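Local coordinates for protein putative modulator of DNA gyrase (Bacteroides thetaiotaomicron, PDB 1VPB) that probably acts as a metallopeptidase, the activity generally assigned to the PmbA/TldD (U62) family, at residues G122-K127 with A306-N311; S265-S270 with N328-D333; L294-H299 with G348-V353; M354-K359 with R437-V442. All coordinates share one frame; numbering follows the deposited sequence. Where two conformers were deposited one is given.

Contact 1. Residues G122-K127 with A306-N311; sequences GKPDLK and ARYFDN. With EDO (1,2-ethanediol), chain B.
The two segments are irregular loops that run in nearly opposite senses, 157° between the directions of K123-L126 and A306-Y308, and their backbones stay well apart: the nearest CA atoms, those of L126 and A306, are 7.2 Å from each other. Side chains therefore bridge the gap, and the ring of Y308 does most of it. Its CG lies beside the backbone N, anti to the carbonyl carbon, which sends the ring toward 122-127, between K123 and L126. Over one face comes K123 in a CH-pi contact, its CB 3.7 Å from the centroid of the Y308 ring; its CD follows along the CE1 side before the ammonium end leads away. Over the opposite face L126 reaches in tip to tip, with CD1 3.8 Å from the Y308 centroid, a second CH-pi contact, while CD2 turns to the phenol oxygen. At the ring edge the hydroxyl of Y308 donates to the carbonyl of P124, OH to O 2.6 Å, in the carbonyl plane and on a lone pair. Two covered faces and a short bond at the tip fix both the tilt and the reach of the phenol. L126 CD1 also touches A306 CB, and the carbonyl of A306 accepts from a 1,2-ethanediol, probably left from crystallisation. Around L126, D125 OD1 accepts from K127 N in an Asx turn. Y119 and H299 add rings around Y308, so the linker between helices 87-101 and 138-150 is fastened to the loop joining strands 294-296 and 319-323.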
loop_
_atom_site.group_PDB
_atom_site.type_symbol
_atom_site.label_atom_id
_atom_site.label_comp_id
_atom_site.label_asym_id
_atom_site.label_seq_id
_atom_site.Cartn_x
_atom_site.Cartn_y
_atom_site.Cartn_z
ATOM N N GLY A 122 35.468 6.718 7.735
ATOM C CA GLY A 122 36.744 6.082 7.565
ATOM C C GLY A 122 36.766 4.569 7.481
ATOM O O GLY A 122 37.895 3.959 7.231
ATOM N N LYS A 123 35.609 3.931 7.641
ATOM C CA LYS A 123 35.529 2.475 7.496
ATOM C C LYS A 123 35.549 2.134 5.995
ATOM O O LYS A 123 35.250 2.985 5.128
ATOM C CB LYS A 123 34.310 1.893 8.241
ATOM C CG LYS A 123 34.458 1.865 9.780
ATOM C CD LYS A 123 33.328 1.154 10.522
ATOM C CE LYS A 123 33.764 0.569 11.867
ATOM N NZ LYS A 123 33.944 1.593 12.938
ATOM N N PRO A 124 35.926 0.898 5.657
ATOM C CA PRO A 124 36.103 0.526 4.259
ATOM C C PRO A 124 34.855 0.705 3.382
ATOM O O PRO A 124 33.720 0.525 3.836
ATOM C CB PRO A 124 36.515 -0.938 4.353
ATOM C CG PRO A 124 37.049 -1.141 5.644
ATOM C CD PRO A 124 36.254 -0.211 6.563
ATOM N N ASP A 125 35.063 1.018 2.120
ATOM C CA ASP A 125 33.969 1.102 1.133
ATOM C C ASP A 125 33.135 -0.154 1.148
ATOM O O ASP A 125 33.651 -1.272 0.975
ATOM C CB ASP A 125 34.601 1.343 -0.250
ATOM C CG ASP A 125 33.635 1.653 -1.334
ATOM O OD1 ASP A 125 32.404 1.676 -1.113
ATOM O OD2 ASP A 125 34.091 1.831 -2.512
ATOM N N LEU A 126 31.813 -0.003 1.411
ATOM C CA LEU A 126 30.930 -1.165 1.422
ATOM C C LEU A 126 30.590 -1.635 -0.015
ATOM O O LEU A 126 30.010 -2.712 -0.171
ATOM C CB LEU A 126 29.607 -0.895 2.167
ATOM C CG LEU A 126 29.781 -0.687 3.668
ATOM C CD1 LEU A 126 28.588 -0.100 4.355
ATOM C CD2 LEU A 126 30.191 -1.947 4.421
ATOM N N LYS A 127 30.898 -0.812 -1.017
ATOM C CA LYS A 127 30.805 -1.194 -2.435
ATOM C C LYS A 127 29.382 -1.599 -2.810
ATOM O O LYS A 127 29.149 -2.663 -3.394
ATOM C CB LYS A 127 31.773 -2.357 -2.740
ATOM C CG LYS A 127 33.217 -1.891 -2.584
ATOM C CD LYS A 127 34.211 -2.934 -3.006
ATOM C CE LYS A 127 35.613 -2.401 -2.808
ATOM N NZ LYS A 127 36.646 -3.474 -3.150
ATOM N N ALA A 306 23.656 -3.550 4.081
ATOM C CA ALA A 306 24.812 -3.039 4.794
ATOM C C ALA A 306 24.766 -1.509 4.927
ATOM O O ALA A 306 24.313 -0.806 4.018
ATOM C CB ALA A 306 26.088 -3.468 4.088
ATOM N N ARG A 307 25.222 -1.024 6.056
ATOM C CA ARG A 307 25.260 0.421 6.334
ATOM C C ARG A 307 26.082 0.742 7.560
ATOM O O ARG A 307 26.167 -0.058 8.494
ATOM C CB ARG A 307 23.828 0.966 6.495
ATOM C CG ARG A 307 23.073 0.350 7.604
ATOM C CD ARG A 307 21.677 0.948 7.790
ATOM N NE ARG A 307 20.971 0.253 8.876
ATOM C CZ ARG A 307 19.853 0.688 9.443
ATOM N NH1 ARG A 307 19.254 1.814 9.044
ATOM N NH2 ARG A 307 19.304 -0.034 10.378
ATOM N N TYR A 308 26.747 1.907 7.517
ATOM C CA TYR A 308 27.535 2.341 8.665
ATOM C C TYR A 308 26.789 3.196 9.706
ATOM O O TYR A 308 27.297 3.423 10.769
ATOM C CB TYR A 308 28.762 3.107 8.184
ATOM C CG TYR A 308 29.841 2.188 7.595
ATOM C CD1 TYR A 308 30.211 1.048 8.272
ATOM C CD2 TYR A 308 30.422 2.458 6.352
ATOM C CE1 TYR A 308 31.186 0.203 7.743
ATOM C CE2 TYR A 308 31.418 1.605 5.806
ATOM C CZ TYR A 308 31.788 0.477 6.543
ATOM O OH TYR A 308 32.766 -0.394 6.028
ATOM N N PHE A 309 25.592 3.646 9.342
ATOM C CA PHE A 309 24.787 4.418 10.289
ATOM C C PHE A 309 23.308 4.240 9.979
ATOM O O PHE A 309 22.939 3.946 8.851
ATOM C CB PHE A 309 25.170 5.910 10.290
ATOM C CG PHE A 309 25.276 6.519 8.946
ATOM C CD1 PHE A 309 26.497 6.502 8.237
ATOM C CD2 PHE A 309 24.188 7.167 8.378
ATOM C CE1 PHE A 309 26.600 7.083 7.020
ATOM C CE2 PHE A 309 24.308 7.765 7.146
ATOM C CZ PHE A 309 25.525 7.671 6.456
ATOM N N ASP A 310 22.474 4.478 10.989
ATOM C CA ASP A 310 21.040 4.510 10.742
ATOM C C ASP A 310 20.581 5.911 10.438
ATOM O O ASP A 310 21.390 6.850 10.298
ATOM C CB ASP A 310 20.282 3.877 11.896
ATOM C CG ASP A 310 20.230 4.732 13.164
ATOM O OD1 ASP A 310 20.790 5.877 13.234
ATOM O OD2 ASP A 310 19.561 4.290 14.148
ATOM N N ASN A 311 19.255 6.101 10.347
ATOM C CA ASN A 311 18.789 7.465 10.012
ATOM C C ASN A 311 18.944 8.568 11.064
ATOM O O ASN A 311 18.704 9.758 10.762
ATOM C CB ASN A 311 17.334 7.329 9.507
ATOM C CG ASN A 311 17.243 6.590 8.165
ATOM O OD1 ASN A 311 18.271 6.199 7.550
ATOM N ND2 ASN A 311 15.995 6.416 7.671
HETATM C C1 EDO B . 22.407 -1.717 0.226
HETATM O O1 EDO B . 21.261 -2.540 0.140
HETATM C C2 EDO B . 22.155 -0.598 1.201
HETATM O O2 EDO B . 22.028 -1.062 2.546
#

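Contact 2. Residues S265-S270 with N328-D333; sequences SALNGS and NTYFID
L267 enters the angle between two aromatic side chains that point different ways from consecutive residues, Y330 and F331. It lies roughly at right angles to Y330, with CD2 3.7 Å from CD1 of the Y330 ring, near the ring plane, so the methyl meets an edge and not a face. Against F331 it crosses obliquely: L267 CB sits 4.0 Å from F331 CD2, again at the rim, and CD1 follows toward CE2. One face of the F331 ring receives CG2 of T329 from its own segment. All three large side chains have CG beside the backbone N, and the extended leucine (chi2 -180°) spreads its two methyls near T329 O, a buried carbonyl with no polar partner in the model. The main chains fix this register with two bonds. F331 N donates to L267 O at 2.9 Å, nearly straight at 171°, and the F331 carbonyl accepts from G269 N, more bent at 137°; both donors stand above their carbonyl planes. G269 CA lies 4.1 Å from CG1 of I332. Y330 keeps its phenol for L279 and K282, outside the pair. N268 and F331 thus form a single isolated beta bridge at the point where the type I turn S265 to N268, leaving helix 256-265, hands over to helix 269-273, a buried join within the C-terminal domain of the PmbA/TldD fold.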
loop_
_atom_site.group_PDB
_atom_site.type_symbol
_atom_site.label_atom_id
_atom_site.label_comp_id
_atom_site.label_asym_id
_atom_site.label_seq_id
_atom_site.Cartn_x
_atom_site.Cartn_y
_atom_site.Cartn_z
ATOM N N SER A 265 10.286 -7.989 15.083
ATOM C CA SER A 265 9.371 -6.869 15.381
ATOM C C SER A 265 9.245 -6.642 16.878
ATOM O O SER A 265 9.200 -5.503 17.348
ATOM C CB SER A 265 8.004 -7.123 14.765
ATOM O OG SER A 265 8.049 -7.169 13.354
ATOM N N ALA A 266 9.233 -7.730 17.641
ATOM C CA ALA A 266 9.100 -7.686 19.078
ATOM C C ALA A 266 10.298 -7.068 19.772
ATOM O O ALA A 266 10.264 -6.735 20.946
ATOM C CB ALA A 266 8.815 -9.068 19.619
ATOM N N LEU A 267 11.424 -6.972 19.061
ATOM C CA LEU A 267 12.577 -6.348 19.608
ATOM C C LEU A 267 12.633 -4.843 19.403
ATOM O O LEU A 267 13.584 -4.185 19.820
ATOM C CB LEU A 267 13.809 -7.009 18.980
ATOM C CG LEU A 267 13.969 -8.513 19.198
ATOM C CD1 LEU A 267 15.280 -8.926 18.479
ATOM C CD2 LEU A 267 14.016 -8.800 20.637
ATOM N N ASN A 268 11.653 -4.316 18.719
ATOM C CA ASN A 268 11.654 -2.876 18.429
ATOM C C ASN A 268 11.333 -2.059 19.675
ATOM O O ASN A 268 10.358 -2.351 20.393
ATOM C CB ASN A 268 10.629 -2.557 17.382
ATOM C CG ASN A 268 11.087 -2.890 15.983
ATOM O OD1 ASN A 268 12.296 -2.738 15.652
ATOM N ND2 ASN A 268 10.127 -3.311 15.114
ATOM N N GLY A 269 12.074 -0.987 19.852
ATOM C CA GLY A 269 11.957 -0.133 21.041
ATOM C C GLY A 269 10.539 0.404 21.181
ATOM O O GLY A 269 10.027 0.521 22.320
ATOM N N SER A 270 9.896 0.703 20.070
ATOM C CA SER A 270 8.522 1.313 20.167
ATOM C C SER A 270 7.511 0.279 20.636
ATOM O O SER A 270 6.636 0.564 21.456
ATOM C CB SER A 270 8.125 1.869 18.829
ATOM O OG SER A 270 8.126 0.826 17.884
ATOM N N ASN A 328 20.003 -11.306 23.235
ATOM C CA ASN A 328 21.024 -10.392 23.682
ATOM C C ASN A 328 20.875 -8.914 23.317
ATOM O O ASN A 328 21.682 -8.104 23.763
ATOM C CB ASN A 328 22.399 -10.846 23.198
ATOM C CG ASN A 328 22.940 -12.010 24.016
ATOM O OD1 ASN A 328 22.678 -12.138 25.214
ATOM N ND2 ASN A 328 23.715 -12.852 23.376
ATOM N N THR A 329 19.912 -8.594 22.449
ATOM C CA THR A 329 19.729 -7.233 21.909
ATOM C C THR A 329 18.271 -6.848 21.778
ATOM O O THR A 329 17.458 -7.654 21.312
ATOM C CB THR A 329 20.347 -7.168 20.502
ATOM O OG1 THR A 329 21.757 -7.342 20.604
ATOM C CG2 THR A 329 20.197 -5.785 19.885
ATOM N N TYR A 330 17.966 -5.582 22.129
ATOM C CA TYR A 330 16.775 -4.923 21.617
ATOM C C TYR A 330 17.249 -3.818 20.656
ATOM O O TYR A 330 18.408 -3.355 20.738
ATOM C CB TYR A 330 16.023 -4.290 22.764
ATOM C CG TYR A 330 15.340 -5.195 23.748
ATOM C CD1 TYR A 330 14.549 -6.254 23.337
ATOM C CD2 TYR A 330 15.382 -4.907 25.096
ATOM C CE1 TYR A 330 13.826 -7.037 24.279
ATOM C CE2 TYR A 330 14.700 -5.688 26.012
ATOM C CZ TYR A 330 13.931 -6.747 25.599
ATOM O OH TYR A 330 13.265 -7.511 26.563
ATOM N N PHE A 331 16.344 -3.361 19.779
ATOM C CA PHE A 331 16.638 -2.339 18.796
ATOM C C PHE A 331 15.923 -1.059 19.239
ATOM O O PHE A 331 14.773 -0.881 18.899
ATOM C CB PHE A 331 16.242 -2.770 17.400
ATOM C CG PHE A 331 17.111 -3.859 16.860
ATOM C CD1 PHE A 331 18.390 -3.550 16.430
ATOM C CD2 PHE A 331 16.683 -5.173 16.799
ATOM C CE1 PHE A 331 19.242 -4.548 15.992
ATOM C CE2 PHE A 331 17.562 -6.166 16.362
ATOM C CZ PHE A 331 18.814 -5.838 15.969
ATOM N N ILE A 332 16.635 -0.248 20.007
ATOM C CA ILE A 332 16.053 0.914 20.702
ATOM C C ILE A 332 16.660 2.199 20.189
ATOM O O ILE A 332 17.851 2.410 20.340
ATOM C CB ILE A 332 16.252 0.784 22.158
ATOM C CG1 ILE A 332 15.692 -0.558 22.651
ATOM C CG2 ILE A 332 15.441 1.872 22.880
ATOM C CD1 ILE A 332 15.898 -0.777 24.083
ATOM N N ASP A 333 15.852 3.044 19.567
ATOM C CA ASP A 333 16.368 4.329 19.125
ATOM C C ASP A 333 16.410 5.347 20.274
ATOM O O ASP A 333 16.040 5.074 21.434
ATOM C CB ASP A 333 15.590 4.865 17.925
ATOM C CG ASP A 333 14.229 5.395 18.297
ATOM O OD1 ASP A 333 13.731 5.143 19.428
ATOM O OD2 ASP A 333 13.575 5.986 17.434
#

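Contact 3. Residues L294-H299 with G348-V353; sequences LTDEPH and GSSILV
Backbone hydrogen bonds come first. T295 and V353 are an antiparallel hydrogen-bonded pair: T295 N donates to V353 O at 2.9 Å and V353 N returns to T295 O at 2.8 Å, the latter nearly along the C=O axis. D296 and L352 follow as a non-hydrogen-bonded pair, and E297 N continues the pattern into the I351 carbonyl, in its plane. Past this point the carboxylate of D296 takes over. With CG anti to the backbone N (chi1 -172°), it places OD1 against two successive amides: S350 N, 2.8 Å from D296 OD1 and above the carboxylate plane, and I351 N, 3.1 Å from the same oxygen and nearly along its C-O axis. Two N-H groups on one buried oxygen would probably favour the charged form of D296. OD2 accepts from a water that also donates to G348 O and accepts from S350 OG, itself bonded to R307 NE; both oxygens and the water thus hold the G348-I351 backbone around the acid. A second water joins T295 OG1 to V353 O, while the T295 hydroxyl donates to E297 OE2 on its anti lone pair; E297 also forms a salt bridge to R318. The apolar contact is L294 CD1 on L352 CB, 4.2 Å apart. Other carbons meet where E297 CG comes 3.5 Å from V353 CG2 and P298 CB rests on S350 CB. In a five-stranded mixed sheet, strand 294-296 has 319-323 on its other side and 352-354 has 436-437; helix 256-265 packs on L294 and L352.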
loop_
_atom_site.group_PDB
_atom_site.type_symbol
_atom_site.label_atom_id
_atom_site.label_comp_id
_atom_site.label_asym_id
_atom_site.label_seq_id
_atom_site.Cartn_x
_atom_site.Cartn_y
_atom_site.Cartn_z
ATOM N N LEU A 294 21.927 -15.841 15.941
ATOM C CA LEU A 294 21.522 -14.818 15.016
ATOM C C LEU A 294 22.302 -13.566 15.342
ATOM O O LEU A 294 22.311 -13.123 16.478
ATOM C CB LEU A 294 20.041 -14.533 15.162
ATOM C CG LEU A 294 19.433 -13.620 14.088
ATOM C CD1 LEU A 294 19.352 -14.224 12.689
ATOM C CD2 LEU A 294 18.035 -13.179 14.544
ATOM N N THR A 295 22.983 -13.008 14.336
ATOM C CA THR A 295 23.724 -11.766 14.528
ATOM C C THR A 295 23.229 -10.726 13.540
ATOM O O THR A 295 22.720 -11.043 12.449
ATOM C CB THR A 295 25.240 -11.949 14.365
ATOM O OG1 THR A 295 25.477 -12.540 13.101
ATOM C CG2 THR A 295 25.793 -12.942 15.350
ATOM N N ASP A 296 23.468 -9.475 13.902
ATOM C CA ASP A 296 23.285 -8.342 12.994
ATOM C C ASP A 296 24.679 -7.967 12.484
ATOM O O ASP A 296 25.580 -7.750 13.292
ATOM C CB ASP A 296 22.663 -7.157 13.773
ATOM C CG ASP A 296 22.251 -5.998 12.917
ATOM O OD1 ASP A 296 22.102 -6.111 11.664
ATOM O OD2 ASP A 296 22.065 -4.910 13.486
ATOM N N GLU A 297 24.853 -8.012 11.171
ATOM C CA GLU A 297 26.141 -7.860 10.506
ATOM C C GLU A 297 26.093 -6.697 9.547
ATOM O O GLU A 297 25.982 -6.912 8.346
ATOM C CB GLU A 297 26.390 -9.116 9.690
ATOM C CG GLU A 297 26.478 -10.331 10.585
ATOM C CD GLU A 297 27.783 -10.452 11.258
ATOM O OE1 GLU A 297 28.702 -9.587 10.976
ATOM O OE2 GLU A 297 27.885 -11.463 12.023
ATOM N N PRO A 298 26.064 -5.471 10.068
ATOM C CA PRO A 298 25.816 -4.304 9.195
ATOM C C PRO A 298 26.957 -3.922 8.244
ATOM O O PRO A 298 26.779 -3.026 7.379
ATOM C CB PRO A 298 25.578 -3.146 10.193
ATOM C CG PRO A 298 26.148 -3.637 11.494
ATOM C CD PRO A 298 26.146 -5.110 11.500
ATOM N N HIS A 299 28.130 -4.555 8.436
ATOM C CA HIS A 299 29.329 -4.083 7.749
ATOM C C HIS A 299 29.821 -5.023 6.642
ATOM O O HIS A 299 30.934 -4.873 6.149
ATOM C CB HIS A 299 30.420 -3.784 8.753
ATOM C CG HIS A 299 30.028 -2.798 9.799
ATOM N ND1 HIS A 299 30.632 -2.727 11.041
ATOM C CD2 HIS A 299 29.051 -1.838 9.793
ATOM C CE1 HIS A 299 30.067 -1.747 11.745
ATOM N NE2 HIS A 299 29.085 -1.211 11.016
ATOM N N GLY A 348 17.269 -0.186 14.271
ATOM C CA GLY A 348 16.831 -1.463 13.686
ATOM C C GLY A 348 18.026 -2.255 13.157
ATOM O O GLY A 348 19.155 -1.720 13.044
ATOM N N SER A 349 17.769 -3.515 12.871
ATOM C CA SER A 349 18.798 -4.378 12.267
ATOM C C SER A 349 19.125 -3.977 10.852
ATOM O O SER A 349 18.391 -3.209 10.230
ATOM C CB SER A 349 18.327 -5.838 12.283
ATOM O OG SER A 349 17.125 -6.006 11.561
ATOM N N SER A 350 20.260 -4.494 10.335
ATOM C CA SER A 350 20.744 -4.136 9.020
ATOM C C SER A 350 20.852 -5.378 8.135
ATOM O O SER A 350 20.238 -5.441 7.083
ATOM C CB SER A 350 22.076 -3.458 9.117
ATOM O OG SER A 350 22.006 -2.201 9.831
ATOM N N ILE A 351 21.604 -6.391 8.619
ATOM C CA ILE A 351 21.668 -7.681 7.938
ATOM C C ILE A 351 21.601 -8.755 8.981
ATOM O O ILE A 351 22.459 -8.818 9.836
ATOM C CB ILE A 351 22.976 -7.871 7.104
ATOM C CG1 ILE A 351 23.132 -6.789 6.058
ATOM C CG2 ILE A 351 22.947 -9.253 6.420
ATOM C CD1 ILE A 351 24.454 -6.837 5.279
ATOM N N LEU A 352 20.520 -9.536 8.949
ATOM C CA LEU A 352 20.374 -10.632 9.899
ATOM C C LEU A 352 20.979 -11.890 9.349
ATOM O O LEU A 352 20.644 -12.341 8.241
ATOM C CB LEU A 352 18.937 -10.874 10.249
ATOM C CG LEU A 352 18.293 -9.688 10.997
ATOM C CD1 LEU A 352 16.834 -9.943 11.162
ATOM C CD2 LEU A 352 18.882 -9.423 12.346
ATOM N N VAL A 353 21.870 -12.467 10.138
ATOM C CA VAL A 353 22.591 -13.676 9.708
ATOM C C VAL A 353 22.381 -14.779 10.746
ATOM O O VAL A 353 22.820 -14.668 11.908
ATOM C CB VAL A 353 24.086 -13.408 9.555
ATOM C CG1 VAL A 353 24.825 -14.702 9.130
ATOM C CG2 VAL A 353 24.343 -12.231 8.548
HETATM O O HOH W 1 25.181 -15.536 13.266
HETATM O O HOH W 2 21.813 -2.487 12.524
#

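Contact 4. Residues M354-K359 with R437-V442; sequences METGDK and RIPSLV
A single direct hydrogen bond crosses between the segments: M354 N donates to R437 O at 3.2 Å, long but almost straight (175°), with the donor in the carbonyl plane. The same R437 carbonyl accepts from a water at 2.8 Å, and that water also donates to M354 O, so one oxygen is gripped by an amide and a solvent molecule together, and the water ties the M354 carbonyl back to R437. This is the end of the parallel strand pair 352-354 and 436-437, in the mixed sheet of the C-terminal domain; the CA atoms are 5.3 Å apart at M354 and I438 and 6.7 Å at T356 and P439. Apolar contact centres on M354, whose CG is anti to the backbone N (chi1 -177°). Its CB lies 3.6 Å from CD of P439, the two side chains crossing at about a right angle, with CG close to the same ring carbon. I438 reaches the same CB with its CD1, 4.0 Å from M354 CB. More loosely, T356 CG2 approaches P439 CG at 4.3 Å. Outside the pair, L292 meets M354, T426 and D429 touch P439, and helix 256-265 lies against I438 through S257 and L260.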
loop_
_atom_site.group_PDB
_atom_site.type_symbol
_atom_site.label_atom_id
_atom_site.label_comp_id
_atom_site.label_asym_id
_atom_site.label_seq_id
_atom_site.Cartn_x
_atom_site.Cartn_y
_atom_site.Cartn_z
ATOM N N MET A 354 21.719 -15.839 10.315
ATOM C CA MET A 354 21.513 -17.013 11.145
ATOM C C MET A 354 22.701 -17.954 10.960
ATOM O O MET A 354 23.204 -18.113 9.848
ATOM C CB MET A 354 20.216 -17.713 10.725
ATOM C CG MET A 354 19.824 -18.917 11.560
ATOM S SD MET A 354 18.955 -18.568 13.110
ATOM C CE MET A 354 17.364 -18.047 12.497
ATOM N N GLU A 355 23.162 -18.544 12.057
ATOM C CA GLU A 355 24.205 -19.560 11.995
ATOM C C GLU A 355 23.709 -20.743 11.175
ATOM O O GLU A 355 22.574 -21.197 11.330
ATOM C CB GLU A 355 24.630 -19.945 13.402
ATOM C CG GLU A 355 25.476 -21.191 13.474
ATOM C CD GLU A 355 25.749 -21.537 14.917
ATOM O OE1 GLU A 355 26.607 -20.815 15.467
ATOM O OE2 GLU A 355 25.061 -22.462 15.468
ATOM N N THR A 356 24.549 -21.218 10.235
ATOM C CA THR A 356 24.208 -22.329 9.348
ATOM C C THR A 356 24.736 -23.677 9.798
ATOM O O THR A 356 25.738 -23.742 10.506
ATOM C CB THR A 356 24.768 -22.042 7.930
ATOM O OG1 THR A 356 26.157 -21.682 8.051
ATOM C CG2 THR A 356 24.081 -20.830 7.328
ATOM N N GLY A 357 24.004 -24.713 9.422
ATOM C CA GLY A 357 24.362 -26.113 9.649
ATOM C C GLY A 357 25.060 -26.652 8.437
ATOM O O GLY A 357 25.576 -25.885 7.611
ATOM N N ASP A 358 25.085 -27.973 8.313
ATOM C CA ASP A 358 25.886 -28.611 7.256
ATOM C C ASP A 358 25.066 -29.363 6.220
ATOM O O ASP A 358 25.635 -30.080 5.403
ATOM C CB ASP A 358 26.948 -29.539 7.875
ATOM C CG ASP A 358 26.344 -30.690 8.674
ATOM O OD1 ASP A 358 25.100 -30.803 8.733
ATOM O OD2 ASP A 358 27.050 -31.531 9.286
ATOM N N LYS A 359 23.744 -29.209 6.248
ATOM C CA LYS A 359 22.880 -29.722 5.187
ATOM C C LYS A 359 22.104 -28.635 4.442
ATOM O O LYS A 359 21.847 -27.567 4.990
ATOM C CB LYS A 359 21.899 -30.678 5.825
ATOM C CG LYS A 359 22.601 -31.815 6.569
ATOM C CD LYS A 359 21.621 -32.923 6.850
ATOM C CE LYS A 359 22.179 -33.922 7.852
ATOM N NZ LYS A 359 21.208 -35.037 7.992
ATOM N N ARG A 437 19.553 -13.211 5.885
ATOM C CA ARG A 437 20.305 -14.388 5.423
ATOM C C ARG A 437 19.970 -15.544 6.362
ATOM O O ARG A 437 20.707 -15.865 7.298
ATOM C CB ARG A 437 21.771 -14.006 5.480
ATOM C CG ARG A 437 22.205 -12.956 4.488
ATOM C CD ARG A 437 23.669 -12.681 4.517
ATOM N NE ARG A 437 23.998 -11.762 3.424
ATOM C CZ ARG A 437 25.170 -11.677 2.842
ATOM N NH1 ARG A 437 26.187 -12.409 3.256
ATOM N NH2 ARG A 437 25.346 -10.808 1.864
ATOM N N ILE A 438 18.828 -16.147 6.098
ATOM C CA ILE A 438 18.257 -17.191 6.927
ATOM C C ILE A 438 18.121 -18.460 6.081
ATOM O O ILE A 438 17.442 -18.444 5.048
ATOM C CB ILE A 438 16.833 -16.789 7.398
ATOM C CG1 ILE A 438 16.821 -15.337 7.944
ATOM C CG2 ILE A 438 16.318 -17.774 8.389
ATOM C CD1 ILE A 438 17.742 -15.017 9.039
ATOM N N PRO A 439 18.771 -19.546 6.503
ATOM C CA PRO A 439 18.731 -20.796 5.747
ATOM C C PRO A 439 17.394 -21.523 5.968
ATOM O O PRO A 439 16.506 -21.022 6.710
ATOM C CB PRO A 439 19.880 -21.604 6.380
ATOM C CG PRO A 439 19.864 -21.215 7.765
ATOM C CD PRO A 439 19.560 -19.702 7.748
ATOM N N SER A 440 17.287 -22.714 5.393
ATOM C CA SER A 440 16.226 -23.643 5.703
ATOM C C SER A 440 16.237 -23.937 7.205
ATOM O O SER A 440 17.281 -23.919 7.861
ATOM C CB SER A 440 16.364 -24.964 4.892
ATOM O OG SER A 440 16.226 -24.710 3.485
ATOM N N LEU A 441 15.067 -24.283 7.728
ATOM C CA LEU A 441 14.892 -24.515 9.146
ATOM C C LEU A 441 14.070 -25.776 9.439
ATOM O O LEU A 441 13.194 -26.146 8.665
ATOM C CB LEU A 441 14.159 -23.336 9.751
ATOM C CG LEU A 441 14.748 -21.957 9.603
ATOM C CD1 LEU A 441 13.727 -20.996 10.189
ATOM C CD2 LEU A 441 16.099 -21.828 10.274
ATOM N N VAL A 442 14.390 -26.444 10.544
ATOM C CA VAL A 442 13.654 -27.595 10.969
ATOM C C VAL A 442 13.248 -27.420 12.426
ATOM O O VAL A 442 14.081 -27.140 13.283
ATOM C CB VAL A 442 14.486 -28.901 10.892
ATOM C CG1 VAL A 442 13.634 -30.060 11.277
ATOM C CG2 VAL A 442 15.079 -29.107 9.460
HETATM O O HOH W 3 22.992 -17.449 7.220
#

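Contacts 2, 3 and 4 are all within the C-terminal part of the chain, and contact 1 brings the loop between helices 87-101 and 138-150 to it. Contact 3 is the hub: its centre is about 13 Å from those of contacts 1 and 2 and about 15 Å from that of contact 4, and it touches all three. R307 of contact 1 bonds to S350 and P298, F331 of contact 2 packs on G348 and S349, and R437 N of contact 4 bonds to L352 O. Along the chain contacts 1, 2 and 3 cross one another, while contact 4 follows them in series. Contacts 3 and 4 share the five-stranded sheet, and contacts 1 and 2 are attached to it through contact 3.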